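Ps01740 (Pseudomonas sp. UW4, PDB 5UIF) is a homologue of cis-3-chloroacrylic acid dehalogenase in the tautomerase superfamily, probably a trimeric enzyme acting on small unsaturated acids. Local coordinates at residues 77-80 with 81-85; 91-95 with 96-100. All coordinates share one frame; numbering follows the deposited sequence.

From the N terminus, the chain lays down strand 2-8, helix 14-32 and strands 40-46 and 61-68 before reaching helix 73-91, where interaction 1 joins successive turns without closing a loop. Interaction 2 follows in series: residues 91-95 leave the helix and 96-100 start strand 98-105, so its bonds close the short turn between the two. Neither contact encloses or crosses the other. Their centres lie about 12 Å apart, and they touch directly, with Leu80 and Thr84 packed on Val100. Together they occupy the helix and second strand of a beta-alpha-beta unit opened by strand 61-68, and both reach the second subunit of the three-chain assembly.

Interaction 1: residues 77-80 with 81-85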
loop_
_atom_site.group_PDB
_atom_site.type_symbol
_atom_site.label_atom_id
_atom_site.label_comp_id
_atom_site.label_asym_id
_atom_site.label_seq_id
_atom_site.Cartn_x
_atom_site.Cartn_y
_atom_site.Cartn_z
ATOM N N HIS A 77 1.587 18.696 8.325
ATOM C CA HIS A 77 0.816 19.571 7.446
ATOM C C HIS A 77 1.709 20.276 6.432
ATOM O O HIS A 77 1.333 20.443 5.271
ATOM C CB HIS A 77 0.045 20.604 8.268
ATOM C CG HIS A 77 -0.660 21.632 7.440
ATOM N ND1 HIS A 77 -1.873 21.395 6.829
ATOM C CD2 HIS A 77 -0.319 22.903 7.116
ATOM C CE1 HIS A 77 -2.250 22.474 6.168
ATOM N NE2 HIS A 77 -1.325 23.404 6.325
ATOM N N ALA A 78 2.892 20.685 6.880
ATOM C CA ALA A 78 3.857 21.346 6.011
ATOM C C ALA A 78 4.316 20.405 4.903
ATOM O O ALA A 78 4.529 20.826 3.766
ATOM C CB ALA A 78 5.048 21.840 6.817
ATOM N N ILE A 79 4.462 19.129 5.242
ATOM C CA ILE A 79 4.839 18.116 4.265
ATOM C C ILE A 79 3.695 17.873 3.286
ATOM O O ILE A 79 3.908 17.803 2.076
ATOM C CB ILE A 79 5.227 16.789 4.944
ATOM C CG1 ILE A 79 6.404 17.004 5.895
ATOM C CG2 ILE A 79 5.574 15.738 3.903
ATOM C CD1 ILE A 79 6.818 15.760 6.648
ATOM N N LEU A 80 2.482 17.752 3.821
ATOM C CA LEU A 80 1.285 17.549 3.006
ATOM C C LEU A 80 1.103 18.658 1.976
ATOM O O LEU A 80 0.901 18.390 0.790
ATOM C CB LEU A 80 0.042 17.468 3.895
ATOM C CG LEU A 80 -0.217 16.163 4.647
ATOM C CD1 LEU A 80 -1.328 16.352 5.665
ATOM C CD2 LEU A 80 -0.579 15.059 3.670
ATOM N N ARG A 81 1.176 19.900 2.443
ATOM C CA ARG A 81 0.963 21.070 1.597
ATOM C C ARG A 81 1.985 21.181 0.474
ATOM O O ARG A 81 1.628 21.393 -0.686
ATOM C CB ARG A 81 0.997 22.343 2.445
ATOM C CG ARG A 81 -0.349 23.025 2.581
ATOM C CD ARG A 81 -0.803 23.584 1.245
ATOM N NE ARG A 81 -2.229 23.889 1.243
ATOM C CZ ARG A 81 -3.144 23.168 0.605
ATOM N NH1 ARG A 81 -2.779 22.103 -0.096
ATOM N NH2 ARG A 81 -4.423 23.515 0.662
ATOM N N ALA A 82 3.257 21.040 0.831
ATOM C CA ALA A 82 4.351 21.209 -0.118
ATOM C C ALA A 82 4.298 20.179 -1.241
ATOM O O ALA A 82 4.456 20.520 -2.412
ATOM C CB ALA A 82 5.687 21.134 0.606
ATOM N N ILE A 83 4.073 18.920 -0.879
ATOM C CA ILE A 83 3.976 17.844 -1.858
ATOM C C ILE A 83 2.813 18.078 -2.821
ATOM O O ILE A 83 2.951 17.904 -4.032
ATOM C CB ILE A 83 3.806 16.472 -1.171
ATOM C CG1 ILE A 83 5.078 16.095 -0.408
ATOM C CG2 ILE A 83 3.465 15.394 -2.190
ATOM C CD1 ILE A 83 4.974 14.779 0.335
ATOM N N THR A 84 1.674 18.489 -2.273
ATOM C CA THR A 84 0.480 18.750 -3.072
ATOM C C THR A 84 0.701 19.894 -4.060
ATOM O O THR A 84 0.364 19.780 -5.239
ATOM C CB THR A 84 -0.730 19.086 -2.180
ATOM O OG1 THR A 84 -0.902 18.057 -1.196
ATOM C CG2 THR A 84 -1.994 19.205 -3.016
ATOM N N ASP A 85 1.269 20.994 -3.571
ATOM C CA ASP A 85 1.557 22.155 -4.409
ATOM C C ASP A 85 2.528 21.807 -5.531
ATOM O O ASP A 85 2.362 22.247 -6.669
ATOM C CB ASP A 85 2.128 23.299 -3.568
ATOM C CG ASP A 85 1.064 24.025 -2.769
ATOM O OD1 ASP A 85 -0.111 24.018 -3.194
ATOM O OD2 ASP A 85 1.404 24.607 -1.716
#
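Thr84 OG1 donates to Leu80 O at 2.7 Å, and the backbone N of Thr84 donates to the same oxygen at 3.2 Å; the two donors approach from opposite faces of the carbonyl plane. The hydroxyl gets there because OG1 lies beside its own backbone N and anti to the carbonyl carbon (chi1 -53°). A valine here lacks the hydroxyl, and Leu80 O would probably lose one of these two donors, keeping Thr84 N. One face of the helix carries Ile79 and Ile83, which run side by side in the same direction, with Ile79 CG2 against Ile83 CD1 at 3.7 Å; both touch Tyr3 of strand 2-8. On another face His77 and Arg81 also point the same way, their ring and guanidinium planes 58° apart. Arg81 CG meets the ring obliquely, 3.9 Å from His77 NE2, so the contact uses the arginine's aliphatic stem. Both pack on Met111 of the second subunit. Helical bonds such as Arg81 N to His77 O, 2.9 Å, underlie all these pairs. The chemistry is divided by face: apolar contact toward the sheet, an aliphatic stem laid beside an imidazole where the second subunit packs, and a buried hydroxyl satisfied by a main-chain carbonyl.

Interaction 2: residues 91-95 with 96-100; sequences TGADA and NAVVV
Asp94 reaches forward to Asn96 and receives its backbone N-H on a carboxylate oxygen. The aspartate's CB passes Ala97 CB at 4.3 Å. CG stands anti to the backbone N (chi1 -165°), which swings the carboxylate toward the following turn; CG comes 3.8 Å from Asn96 N, and OD1 accepts from that N at 3.1 Å, an Asx turn. The bond is nearly straight at the hydrogen, 174°, yet the donor lies above the carboxylate plane, 50° out of it. OD1 skirts Asn96 CB, and the carboxylate and the Asn96 amide lie side by side, pointing the same way. The main chain adds a type I beta turn, Ala97 N donating to Asp94 O at 2.9 Å, and a weak bond joins Val98 N to Ala95 O at 3.5 Å. Val98 CG2 packs on Ala93 CB at 3.8 Å. Thr91 OG1 accepts from Ala93 N at 3.2 Å, an ST turn at the helix exit, where Gly92 takes a positive phi. The contact connects helix 73-91 to strand 98-105, with Ala95 on Met88 and Val98 on Tyr87, while Ala97 and Val99 bond to strand 61-68 and Val100 pairs antiparallel with a strand of the second subunit.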
loop_
_atom_site.group_PDB
_atom_site.type_symbol
_atom_site.label_atom_id
_atom_site.label_comp_id
_atom_site.label_asym_id
_atom_site.label_seq_id
_atom_site.Cartn_x
_atom_site.Cartn_y
_atom_site.Cartn_z
ATOM N N THR A 91 2.610 18.550 -12.817
ATOM C CA THR A 91 1.707 17.798 -13.683
ATOM C C THR A 91 0.613 18.658 -14.310
ATOM O O THR A 91 0.239 18.454 -15.465
ATOM C CB THR A 91 1.038 16.649 -12.909
ATOM O OG1 THR A 91 0.256 17.187 -11.835
ATOM C CG2 THR A 91 2.090 15.718 -12.338
ATOM N N GLY A 92 0.099 19.615 -13.544
ATOM C CA GLY A 92 -1.011 20.434 -13.997
ATOM C C GLY A 92 -2.338 19.798 -13.633
ATOM O O GLY A 92 -3.379 20.131 -14.198
ATOM N N ALA A 93 -2.293 18.875 -12.678
ATOM C CA ALA A 93 -3.479 18.143 -12.254
ATOM C C ALA A 93 -4.421 19.021 -11.437
ATOM O O ALA A 93 -4.033 20.082 -10.949
ATOM C CB ALA A 93 -3.079 16.912 -11.453
ATOM N N ASP A 94 -5.662 18.568 -11.297
ATOM C CA ASP A 94 -6.656 19.273 -10.496
ATOM C C ASP A 94 -6.488 18.905 -9.026
ATOM O O ASP A 94 -6.204 17.755 -8.694
ATOM C CB ASP A 94 -8.071 18.938 -10.978
ATOM C CG ASP A 94 -9.120 19.900 -10.444
ATOM O OD1 ASP A 94 -8.947 20.432 -9.327
ATOM O OD2 ASP A 94 -10.126 20.124 -11.149
ATOM N N ALA A 95 -6.671 19.890 -8.149
ATOM C CA ALA A 95 -6.541 19.680 -6.711
ATOM C C ALA A 95 -7.557 18.662 -6.203
ATOM O O ALA A 95 -7.310 17.962 -5.220
ATOM C CB ALA A 95 -6.698 20.997 -5.969
ATOM N N ASN A 96 -8.698 18.583 -6.881
ATOM C CA ASN A 96 -9.746 17.637 -6.518
ATOM C C ASN A 96 -9.448 16.230 -7.023
ATOM O O ASN A 96 -10.164 15.281 -6.703
ATOM C CB ASN A 96 -11.096 18.108 -7.058
ATOM C CG ASN A 96 -11.559 19.402 -6.420
ATOM O OD1 ASN A 96 -11.305 19.652 -5.242
ATOM N ND2 ASN A 96 -12.241 20.235 -7.198
ATOM N N ALA A 97 -8.388 16.101 -7.816
ATOM C CA ALA A 97 -7.977 14.804 -8.343
ATOM C C ALA A 97 -6.590 14.425 -7.832
ATOM O O ALA A 97 -5.905 13.589 -8.421
ATOM C CB ALA A 97 -8.000 14.815 -9.864
ATOM N N VAL A 98 -6.182 15.052 -6.732
ATOM C CA VAL A 98 -4.896 14.763 -6.109
ATOM C C VAL A 98 -5.068 14.527 -4.611
ATOM O O VAL A 98 -5.619 15.368 -3.902
ATOM C CB VAL A 98 -3.886 15.907 -6.330
ATOM C CG1 VAL A 98 -2.638 15.683 -5.493
ATOM C CG2 VAL A 98 -3.531 16.031 -7.803
ATOM N N VAL A 99 -4.597 13.379 -4.135
ATOM C CA VAL A 99 -4.711 13.034 -2.722
ATOM C C VAL A 99 -3.349 12.702 -2.121
ATOM O O VAL A 99 -2.628 11.845 -2.631
ATOM C CB VAL A 99 -5.661 11.838 -2.507
ATOM C CG1 VAL A 99 -5.675 11.424 -1.043
ATOM C CG2 VAL A 99 -7.065 12.180 -2.983
ATOM N N VAL A 100 -3.000 13.390 -1.039
ATOM C CA VAL A 100 -1.734 13.153 -0.354
ATOM C C VAL A 100 -1.975 12.773 1.104
ATOM O O VAL A 100 -2.754 13.423 1.802
ATOM C CB VAL A 100 -0.815 14.391 -0.415
ATOM C CG1 VAL A 100 0.519 14.101 0.260
ATOM C CG2 VAL A 100 -0.601 14.824 -1.856
#